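TSSL (Francisella novicida, PDB 4ACK) probably serves as a membrane-anchored core component of the type VI secretion system, its cytoplasmic domain helping to assemble the virulence-linked secretion machinery. Local coordinates at residues Cys58-Asp70 against Leu89-Val103. Numbering follows the deposited sequence. Where two conformers were deposited one is given.
Sequences CKYIVFPLLAYVD and LQLEYYDRKDGGEYV
With chi1 of -178°, Phe63 sends its ring away from its own backbone N and in among Gln90, Tyr94, Gly99 and Tyr102, as a knob into a hole. One face receives the edge of Tyr102 in a T-shaped stack, ring centroids 5.2 Å apart and planes at 78°. At the ring's rim the chain comes close, Phe63 CE1 lying 3.6 Å from Gly99 CA. Tyr94 is the reciprocal knob among Lys59, Val62, Phe63 and Leu66; Lys59 CG lies over its face in a CH-pi contact, and its hydroxyl bonds to Gln46 of helix 30-52. Leu66 is a further knob, its CD1 against Tyr93 CB. Beyond a bend at chi3, Lys59 NZ donates to Tyr102 OH (3.0 Å), while the guanidinium of Arg96, gripped side-on by Asp98, lies against a face of the Tyr102 ring. Within this all-helical DotU domain, segment 58-70 of helix 55-79 runs roughly antiparallel to helix 89-94 (150°) and to residues 99-103, which open helix 99-112. Asp70 holds the start of helix 89-94: OD1 accepts from Leu89 N (2.9 Å), and OD2 accepts Gln90 N (2.9 Å) through its syn lone pair and Gln90 NE2 (2.9 Å) through its anti one. Trp86 NE1 also bonds OD1. The amide of Gln90, thus fixed, turns OE1 to Gly99 N (2.7 Å), at the start of helix 99-112.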
ATOM      1  N   CYS A  58      -7.368   3.143 -10.528  1.00 28.58           N
ATOM      2  CA  CYS A  58      -6.068   3.661 -10.158  0.50 29.64           C
ATOM      3  C   CYS A  58      -5.989   3.813  -8.631  1.00 29.75           C
ATOM      4  O   CYS A  58      -5.034   3.350  -8.006  1.00 29.82           O
ATOM      5  CB  CYS A  58      -5.805   4.983 -10.847  0.50 29.04           C
ATOM      6  SG  CYS A  58      -5.645   4.807 -12.671  0.50 33.66           S
ATOM      7  N   LYS A  59      -7.009   4.436  -8.042  1.00 29.47           N
ATOM      8  CA  LYS A  59      -7.091   4.473  -6.562  1.00 27.60           C
ATOM      9  C   LYS A  59      -7.057   3.093  -5.901  1.00 25.86           C
ATOM     10  O   LYS A  59      -6.395   2.914  -4.887  1.00 26.85           O
ATOM     11  CB  LYS A  59      -8.310   5.272  -6.092  1.00 26.56           C
ATOM     12  CG  LYS A  59      -8.609   5.141  -4.557  1.00 28.94           C
ATOM     13  CD  LYS A  59      -9.766   6.097  -4.168  1.00 32.37           C
ATOM     14  CE  LYS A  59     -11.122   5.391  -4.547  1.00 33.09           C
ATOM     15  NZ  LYS A  59     -12.228   6.074  -3.930  1.00 37.39           N
ATOM     16  N   TYR A  60      -7.738   2.105  -6.452  1.00 24.50           N
ATOM     17  CA  TYR A  60      -7.718   0.821  -5.818  1.00 24.67           C
ATOM     18  C   TYR A  60      -6.324   0.177  -5.791  1.00 24.90           C
ATOM     19  O   TYR A  60      -6.055  -0.765  -5.040  1.00 24.03           O
ATOM     20  CB  TYR A  60      -8.697  -0.121  -6.491  1.00 25.35           C
ATOM     21  CG  TYR A  60     -10.159   0.106  -6.138  1.00 27.57           C
ATOM     22  CD1 TYR A  60     -10.574   1.225  -5.372  1.00 27.40           C
ATOM     23  CD2 TYR A  60     -11.123  -0.764  -6.622  1.00 27.82           C
ATOM     24  CE1 TYR A  60     -11.890   1.408  -5.048  1.00 29.30           C
ATOM     25  CE2 TYR A  60     -12.468  -0.591  -6.310  1.00 31.89           C
ATOM     26  CZ  TYR A  60     -12.839   0.481  -5.527  1.00 33.48           C
ATOM     27  OH  TYR A  60     -14.174   0.596  -5.224  1.00 35.79           O
ATOM     28  N   ILE A  61      -5.453   0.617  -6.682  1.00 25.59           N
ATOM     29  CA  ILE A  61      -4.155   0.008  -6.795  1.00 25.05           C
ATOM     30  C   ILE A  61      -3.217   0.859  -5.939  1.00 25.85           C
ATOM     31  O   ILE A  61      -2.476   0.308  -5.186  1.00 27.00           O
ATOM     32  CB  ILE A  61      -3.680   0.030  -8.266  1.00 25.30           C
ATOM     33  CG1 ILE A  61      -4.474  -0.974  -9.075  1.00 27.64           C
ATOM     34  CG2 ILE A  61      -2.133  -0.226  -8.389  1.00 20.41           C
ATOM     35  CD1 ILE A  61      -4.458  -0.588 -10.580  1.00 33.33           C
ATOM     36  N   VAL A  62      -3.289   2.190  -6.037  1.00 25.40           N
ATOM     37  CA  VAL A  62      -2.329   3.033  -5.356  1.00 27.35           C
ATOM     38  C   VAL A  62      -2.693   3.314  -3.847  1.00 28.78           C
ATOM     39  O   VAL A  62      -1.816   3.449  -3.023  1.00 26.71           O
ATOM     40  CB  VAL A  62      -2.174   4.371  -6.109  1.00 28.31           C
ATOM     41  CG1 VAL A  62      -1.286   5.453  -5.332  1.00 24.67           C
ATOM     42  CG2 VAL A  62      -1.635   4.080  -7.539  1.00 27.76           C
ATOM     43  N   PHE A  63      -3.975   3.452  -3.513  1.00 28.79           N
ATOM     44  CA  PHE A  63      -4.281   3.717  -2.080  1.00 28.59           C
ATOM     45  C   PHE A  63      -3.719   2.623  -1.112  1.00 28.07           C
ATOM     46  O   PHE A  63      -3.153   2.956  -0.091  1.00 28.82           O
ATOM     47  CB  PHE A  63      -5.769   3.874  -1.864  1.00 28.50           C
ATOM     48  CG  PHE A  63      -6.113   4.178  -0.442  1.00 28.68           C
ATOM     49  CD1 PHE A  63      -6.261   3.140   0.494  1.00 26.99           C
ATOM     50  CD2 PHE A  63      -6.207   5.501  -0.026  1.00 26.62           C
ATOM     51  CE1 PHE A  63      -6.571   3.442   1.839  1.00 27.94           C
ATOM     52  CE2 PHE A  63      -6.509   5.819   1.340  1.00 29.65           C
ATOM     53  CZ  PHE A  63      -6.681   4.796   2.246  1.00 27.74           C
ATOM     54  N   PRO A  64      -3.927   1.334  -1.405  1.00 26.42           N
ATOM     55  CA  PRO A  64      -3.447   0.346  -0.486  1.00 26.84           C
ATOM     56  C   PRO A  64      -1.931   0.358  -0.333  1.00 28.56           C
ATOM     57  O   PRO A  64      -1.432  -0.059   0.705  1.00 26.60           O
ATOM     58  CB  PRO A  64      -3.873  -0.986  -1.130  1.00 26.71           C
ATOM     59  CG  PRO A  64      -5.123  -0.606  -1.946  1.00 26.50           C
ATOM     60  CD  PRO A  64      -4.766   0.755  -2.468  1.00 27.18           C
ATOM     61  N   LEU A  65      -1.195   0.739  -1.388  1.00 28.68           N
ATOM     62  CA  LEU A  65       0.251   0.780  -1.299  1.00 27.61           C
ATOM     63  C   LEU A  65       0.630   1.892  -0.393  1.00 26.45           C
ATOM     64  O   LEU A  65       1.523   1.729   0.432  1.00 27.32           O
ATOM     65  CB  LEU A  65       0.900   0.962  -2.696  1.00 27.78           C
ATOM     66  CG  LEU A  65       2.405   1.167  -2.687  1.00 29.37           C
ATOM     67  CD1 LEU A  65       2.990  -0.162  -2.176  1.00 29.34           C
ATOM     68  CD2 LEU A  65       2.857   1.495  -4.136  1.00 33.41           C
ATOM     69  N   LEU A  66      -0.028   3.034  -0.508  1.00 27.12           N
ATOM     70  CA  LEU A  66       0.213   4.135   0.435  1.00 28.48           C
ATOM     71  C   LEU A  66      -0.121   3.820   1.895  1.00 30.14           C
ATOM     72  O   LEU A  66       0.569   4.307   2.834  1.00 30.00           O
ATOM     73  CB  LEU A  66      -0.614   5.352   0.083  1.00 28.35           C
ATOM     74  CG  LEU A  66      -0.520   5.886  -1.344  1.00 34.23           C
ATOM     75  CD1 LEU A  66      -1.324   7.181  -1.473  1.00 35.56           C
ATOM     76  CD2 LEU A  66       0.906   6.094  -1.796  1.00 37.87           C
ATOM     77  N   ALA A  67      -1.233   3.120   2.094  1.00 29.93           N
ATOM     78  CA  ALA A  67      -1.642   2.685   3.412  1.00 30.51           C
ATOM     79  C   ALA A  67      -0.631   1.681   4.001  1.00 31.08           C
ATOM     80  O   ALA A  67      -0.368   1.693   5.213  1.00 31.40           O
ATOM     81  CB  ALA A  67      -3.009   2.037   3.338  1.00 30.32           C
ATOM     82  N   TYR A  68      -0.099   0.787   3.162  1.00 31.03           N
ATOM     83  CA  TYR A  68       0.931  -0.107   3.592  1.00 30.41           C
ATOM     84  C   TYR A  68       2.203   0.700   4.059  1.00 32.32           C
ATOM     85  O   TYR A  68       2.747   0.453   5.161  1.00 31.07           O
ATOM     86  CB  TYR A  68       1.245  -1.114   2.501  1.00 31.29           C
ATOM     87  CG  TYR A  68       2.598  -1.800   2.674  1.00 31.57           C
ATOM     88  CD1 TYR A  68       3.798  -1.209   2.167  1.00 35.20           C
ATOM     89  CD2 TYR A  68       2.707  -2.948   3.438  1.00 34.12           C
ATOM     90  CE1 TYR A  68       5.076  -1.813   2.391  1.00 36.00           C
ATOM     91  CE2 TYR A  68       3.946  -3.575   3.670  1.00 37.65           C
ATOM     92  CZ  TYR A  68       5.128  -3.018   3.133  1.00 39.10           C
ATOM     93  OH  TYR A  68       6.303  -3.695   3.368  1.00 41.76           O
ATOM     94  N   VAL A  69       2.655   1.661   3.237  1.00 31.93           N
ATOM     95  CA  VAL A  69       3.822   2.466   3.574  1.00 32.73           C
ATOM     96  C   VAL A  69       3.562   3.255   4.877  1.00 34.21           C
ATOM     97  O   VAL A  69       4.380   3.214   5.813  1.00 32.80           O
ATOM     98  CB  VAL A  69       4.197   3.460   2.480  1.00 32.08           C
ATOM     99  CG1 VAL A  69       5.336   4.338   2.981  1.00 35.04           C
ATOM    100  CG2 VAL A  69       4.631   2.724   1.182  1.00 32.46           C
ATOM    101  N   ASP A  70       2.441   3.977   4.919  1.00 33.75           N
ATOM    102  CA  ASP A  70       2.043   4.673   6.119  1.00 35.60           C
ATOM    103  C   ASP A  70       2.059   3.768   7.354  1.00 35.88           C
ATOM    104  O   ASP A  70       2.555   4.192   8.396  1.00 35.49           O
ATOM    105  CB  ASP A  70       0.673   5.292   5.970  1.00 35.73           C
ATOM    106  CG  ASP A  70       0.680   6.512   5.101  1.00 38.03           C
ATOM    107  OD1 ASP A  70       1.777   7.091   4.816  1.00 41.53           O
ATOM    108  OD2 ASP A  70      -0.434   6.902   4.681  1.00 36.11           O
ATOM    109  N   LEU A  89       0.979   9.605   3.699  1.00 38.05           N
ATOM    110  CA  LEU A  89       0.836   9.624   2.244  1.00 37.13           C
ATOM    111  C   LEU A  89      -0.621   9.406   1.808  1.00 36.46           C
ATOM    112  O   LEU A  89      -1.128  10.043   0.873  1.00 35.34           O
ATOM    113  CB  LEU A  89       1.693   8.517   1.684  1.00 36.56           C
ATOM    114  CG  LEU A  89       3.187   8.822   1.821  1.00 37.53           C
ATOM    115  CD1 LEU A  89       3.986   7.661   1.311  1.00 38.74           C
ATOM    116  CD2 LEU A  89       3.494  10.058   1.024  1.00 39.53           C
ATOM    117  N   GLN A  90      -1.311   8.519   2.504  1.00 36.57           N
ATOM    118  CA  GLN A  90      -2.660   8.176   2.069  1.00 37.84           C
ATOM    119  C   GLN A  90      -3.538   9.451   2.167  1.00 38.99           C
ATOM    120  O   GLN A  90      -4.497   9.636   1.391  1.00 38.44           O
ATOM    121  CB  GLN A  90      -3.217   6.990   2.882  1.00 36.78           C
ATOM    122  CG  GLN A  90      -3.700   7.384   4.267  1.00 35.35           C
ATOM    123  CD  GLN A  90      -3.942   6.189   5.115  1.00 34.70           C
ATOM    124  OE1 GLN A  90      -5.090   5.880   5.438  1.00 34.26           O
ATOM    125  NE2 GLN A  90      -2.859   5.457   5.452  1.00 30.49           N
ATOM    126  N   LEU A  91      -3.184  10.320   3.118  1.00 40.38           N
ATOM    127  CA  LEU A  91      -3.903  11.576   3.319  1.00 43.52           C
ATOM    128  C   LEU A  91      -3.543  12.654   2.260  1.00 44.57           C
ATOM    129  O   LEU A  91      -4.421  13.339   1.736  1.00 44.82           O
ATOM    130  CB  LEU A  91      -3.641  12.116   4.731  1.00 44.10           C
ATOM    131  CG  LEU A  91      -4.470  13.299   5.239  1.00 46.50           C
ATOM    132  CD1 LEU A  91      -5.992  13.122   5.085  1.00 46.09           C
ATOM    133  CD2 LEU A  91      -4.130  13.557   6.726  1.00 47.76           C
ATOM    134  N   GLU A  92      -2.245  12.819   1.976  1.00 45.12           N
ATOM    135  CA  GLU A  92      -1.780  13.763   0.949  1.00 45.51           C
ATOM    136  C   GLU A  92      -2.423  13.449  -0.428  1.00 44.47           C
ATOM    137  O   GLU A  92      -2.833  14.346  -1.150  1.00 44.96           O
ATOM    138  CB  GLU A  92      -0.265  13.652   0.847  1.00 46.07           C
ATOM    139  CG  GLU A  92       0.413  14.822   0.209  1.00 52.25           C
ATOM    140  CD  GLU A  92       1.871  14.534  -0.113  1.00 58.09           C
ATOM    141  OE1 GLU A  92       2.616  14.093   0.800  1.00 59.51           O
ATOM    142  OE2 GLU A  92       2.270  14.762  -1.290  1.00 62.25           O
ATOM    143  N   TYR A  93      -2.525  12.171  -0.763  1.00 43.18           N
ATOM    144  CA  TYR A  93      -2.917  11.740  -2.099  1.00 42.59           C
ATOM    145  C   TYR A  93      -4.399  11.477  -2.324  1.00 42.18           C
ATOM    146  O   TYR A  93      -4.868  11.604  -3.461  1.00 40.76           O
ATOM    147  CB  TYR A  93      -2.141  10.495  -2.465  1.00 41.69           C
ATOM    148  CG  TYR A  93      -0.753  10.843  -2.864  1.00 45.36           C
ATOM    149  CD1 TYR A  93      -0.487  11.378  -4.132  1.00 45.86           C
ATOM    150  CD2 TYR A  93       0.297  10.696  -1.972  1.00 46.94           C
ATOM    151  CE1 TYR A  93       0.804  11.724  -4.498  1.00 48.82           C
ATOM    152  CE2 TYR A  93       1.590  11.033  -2.337  1.00 48.00           C
ATOM    153  CZ  TYR A  93       1.832  11.553  -3.589  1.00 49.26           C
ATOM    154  OH  TYR A  93       3.117  11.882  -3.939  1.00 52.82           O
ATOM    155  N   TYR A  94      -5.110  11.101  -1.248  1.00 40.92           N
ATOM    156  CA  TYR A  94      -6.447  10.558  -1.359  1.00 40.43           C
ATOM    157  C   TYR A  94      -7.397  11.104  -0.301  1.00 41.02           C
ATOM    158  O   TYR A  94      -8.545  10.672  -0.166  1.00 39.98           O
ATOM    159  CB  TYR A  94      -6.391   9.030  -1.335  1.00 38.36           C
ATOM    160  CG  TYR A  94      -5.981   8.506  -2.682  1.00 37.81           C
ATOM    161  CD1 TYR A  94      -6.786   8.737  -3.827  1.00 35.30           C
ATOM    162  CD2 TYR A  94      -4.764   7.853  -2.843  1.00 34.31           C
ATOM    163  CE1 TYR A  94      -6.387   8.289  -5.093  1.00 34.54           C
ATOM    164  CE2 TYR A  94      -4.354   7.402  -4.079  1.00 35.59           C
ATOM    165  CZ  TYR A  94      -5.166   7.614  -5.204  1.00 37.96           C
ATOM    166  OH  TYR A  94      -4.724   7.153  -6.422  1.00 41.70           O
ATOM    167  N   ASP A  95      -6.867  12.043   0.458  1.00 41.88           N
ATOM    168  CA  ASP A  95      -7.634  12.849   1.367  1.00 43.72           C
ATOM    169  C   ASP A  95      -8.379  12.042   2.401  1.00 42.80           C
ATOM    170  O   ASP A  95      -9.474  12.419   2.798  1.00 44.47           O
ATOM    171  CB  ASP A  95      -8.619  13.743   0.598  1.00 44.78           C
ATOM    172  CG  ASP A  95      -8.703  15.138   1.202  1.00 50.79           C
ATOM    173  OD1 ASP A  95      -7.715  15.898   1.008  0.70 53.28           O
ATOM    174  OD2 ASP A  95      -9.710  15.451   1.902  0.70 52.39           O
ATOM    175  N   ARG A  96      -7.813  10.919   2.823  1.00 41.66           N
ATOM    176  CA  ARG A  96      -8.421  10.155   3.895  1.00 40.18           C
ATOM    177  C   ARG A  96      -7.330   9.453   4.672  1.00 40.31           C
ATOM    178  O   ARG A  96      -6.185   9.344   4.193  1.00 40.32           O
ATOM    179  CB  ARG A  96      -9.491   9.199   3.379  1.00 40.67           C
ATOM    180  CG  ARG A  96      -8.969   8.085   2.462  1.00 39.76           C
ATOM    181  CD  ARG A  96     -10.128   7.425   1.725  1.00 38.94           C
ATOM    182  NE  ARG A  96     -11.017   6.751   2.651  1.00 38.67           N
ATOM    183  CZ  ARG A  96     -12.215   6.278   2.347  1.00 37.25           C
ATOM    184  NH1 ARG A  96     -12.715   6.422   1.131  1.00 40.49           N
ATOM    185  NH2 ARG A  96     -12.924   5.672   3.275  1.00 39.80           N
ATOM    186  N   LYS A  97      -7.667   9.006   5.880  1.00 38.69           N
ATOM    187  CA  LYS A  97      -6.653   8.485   6.758  1.00 38.49           C
ATOM    188  C   LYS A  97      -7.155   7.217   7.450  1.00 36.63           C
ATOM    189  O   LYS A  97      -6.626   6.816   8.449  1.00 36.16           O
ATOM    190  CB  LYS A  97      -6.173   9.586   7.743  1.00 39.34           C
ATOM    191  CG  LYS A  97      -7.157   9.918   8.839  1.00 42.81           C
ATOM    192  CD  LYS A  97      -6.885  11.278   9.498  1.00 50.23           C
ATOM    193  CE  LYS A  97      -7.592  11.352  10.837  1.00 51.11           C
ATOM    194  NZ  LYS A  97      -7.354  12.672  11.467  1.00 55.80           N
ATOM    195  N   ASP A  98      -8.162   6.566   6.871  1.00 35.63           N
ATOM    196  CA  ASP A  98      -8.725   5.342   7.468  1.00 32.93           C
ATOM    197  C   ASP A  98      -8.275   4.125   6.715  1.00 30.99           C
ATOM    198  O   ASP A  98      -9.008   3.157   6.596  1.00 30.71           O
ATOM    199  CB  ASP A  98     -10.258   5.422   7.447  1.00 32.96           C
ATOM    200  CG  ASP A  98     -10.833   5.689   6.032  1.00 35.82           C
ATOM    201  OD1 ASP A  98     -10.099   6.050   5.076  1.00 33.11           O
ATOM    202  OD2 ASP A  98     -12.059   5.521   5.851  1.00 37.18           O
ATOM    203  N   GLY A  99      -7.058   4.168   6.172  1.00 30.57           N
ATOM    204  CA  GLY A  99      -6.501   3.030   5.409  1.00 27.95           C
ATOM    205  C   GLY A  99      -6.538   1.637   5.995  1.00 27.84           C
ATOM    206  O   GLY A  99      -6.750   0.670   5.282  1.00 25.61           O
ATOM    207  N   GLY A 100      -6.361   1.496   7.312  1.00 27.72           N
ATOM    208  CA  GLY A 100      -6.476   0.174   7.932  1.00 26.24           C
ATOM    209  C   GLY A 100      -7.842  -0.538   7.747  1.00 27.52           C
ATOM    210  O   GLY A 100      -7.949  -1.805   7.736  1.00 27.94           O
ATOM    211  N   GLU A 101      -8.878   0.267   7.627  1.00 27.63           N
ATOM    212  CA  GLU A 101     -10.227  -0.196   7.175  1.00 28.64           C
ATOM    213  C   GLU A 101     -10.460  -0.132   5.660  1.00 26.71           C
ATOM    214  O   GLU A 101     -10.988  -1.060   5.081  1.00 26.57           O
ATOM    215  CB  GLU A 101     -11.320   0.671   7.867  1.00 29.46           C
ATOM    216  CG  GLU A 101     -11.362   0.248   9.357  1.00 34.24           C
ATOM    217  CD  GLU A 101     -12.327   1.001  10.251  0.50 39.67           C
ATOM    218  OE1 GLU A 101     -12.863   2.061   9.834  0.50 35.99           O
ATOM    219  OE2 GLU A 101     -12.524   0.490  11.397  0.50 41.39           O
ATOM    220  N   TYR A 102     -10.118   0.985   5.040  1.00 25.59           N
ATOM    221  CA  TYR A 102     -10.519   1.210   3.660  1.00 26.53           C
ATOM    222  C   TYR A 102      -9.845   0.202   2.676  1.00 27.17           C
ATOM    223  O   TYR A 102     -10.447  -0.262   1.683  1.00 27.88           O
ATOM    224  CB  TYR A 102     -10.301   2.688   3.271  1.00 26.50           C
ATOM    225  CG  TYR A 102     -10.890   3.012   1.908  1.00 29.15           C
ATOM    226  CD1 TYR A 102     -12.195   2.656   1.586  1.00 29.86           C
ATOM    227  CD2 TYR A 102     -10.102   3.620   0.908  1.00 30.29           C
ATOM    228  CE1 TYR A 102     -12.723   2.960   0.285  1.00 30.69           C
ATOM    229  CE2 TYR A 102     -10.595   3.905  -0.344  1.00 30.07           C
ATOM    230  CZ  TYR A 102     -11.906   3.573  -0.657  1.00 32.61           C
ATOM    231  OH  TYR A 102     -12.387   3.890  -1.916  1.00 36.43           O
ATOM    232  N   VAL A 103      -8.625  -0.220   2.984  1.00 27.06           N
ATOM    233  CA  VAL A 103      -7.996  -1.302   2.155  1.00 25.43           C
ATOM    234  C   VAL A 103      -8.882  -2.531   2.108  1.00 24.54           C
ATOM    235  O   VAL A 103      -8.981  -3.201   1.071  1.00 23.92           O
ATOM    236  CB  VAL A 103      -6.593  -1.662   2.695  1.00 24.86           C
ATOM    237  CG1 VAL A 103      -6.081  -3.030   2.176  1.00 24.30           C
ATOM    238  CG2 VAL A 103      -5.629  -0.509   2.508  1.00 24.01           C
TER
HETATM  239  O   HOH W   1     -11.698   7.798  -1.524  1.00 40.94           O
HETATM  240  O   HOH W   2      -2.293   2.461   6.956  1.00 28.01           O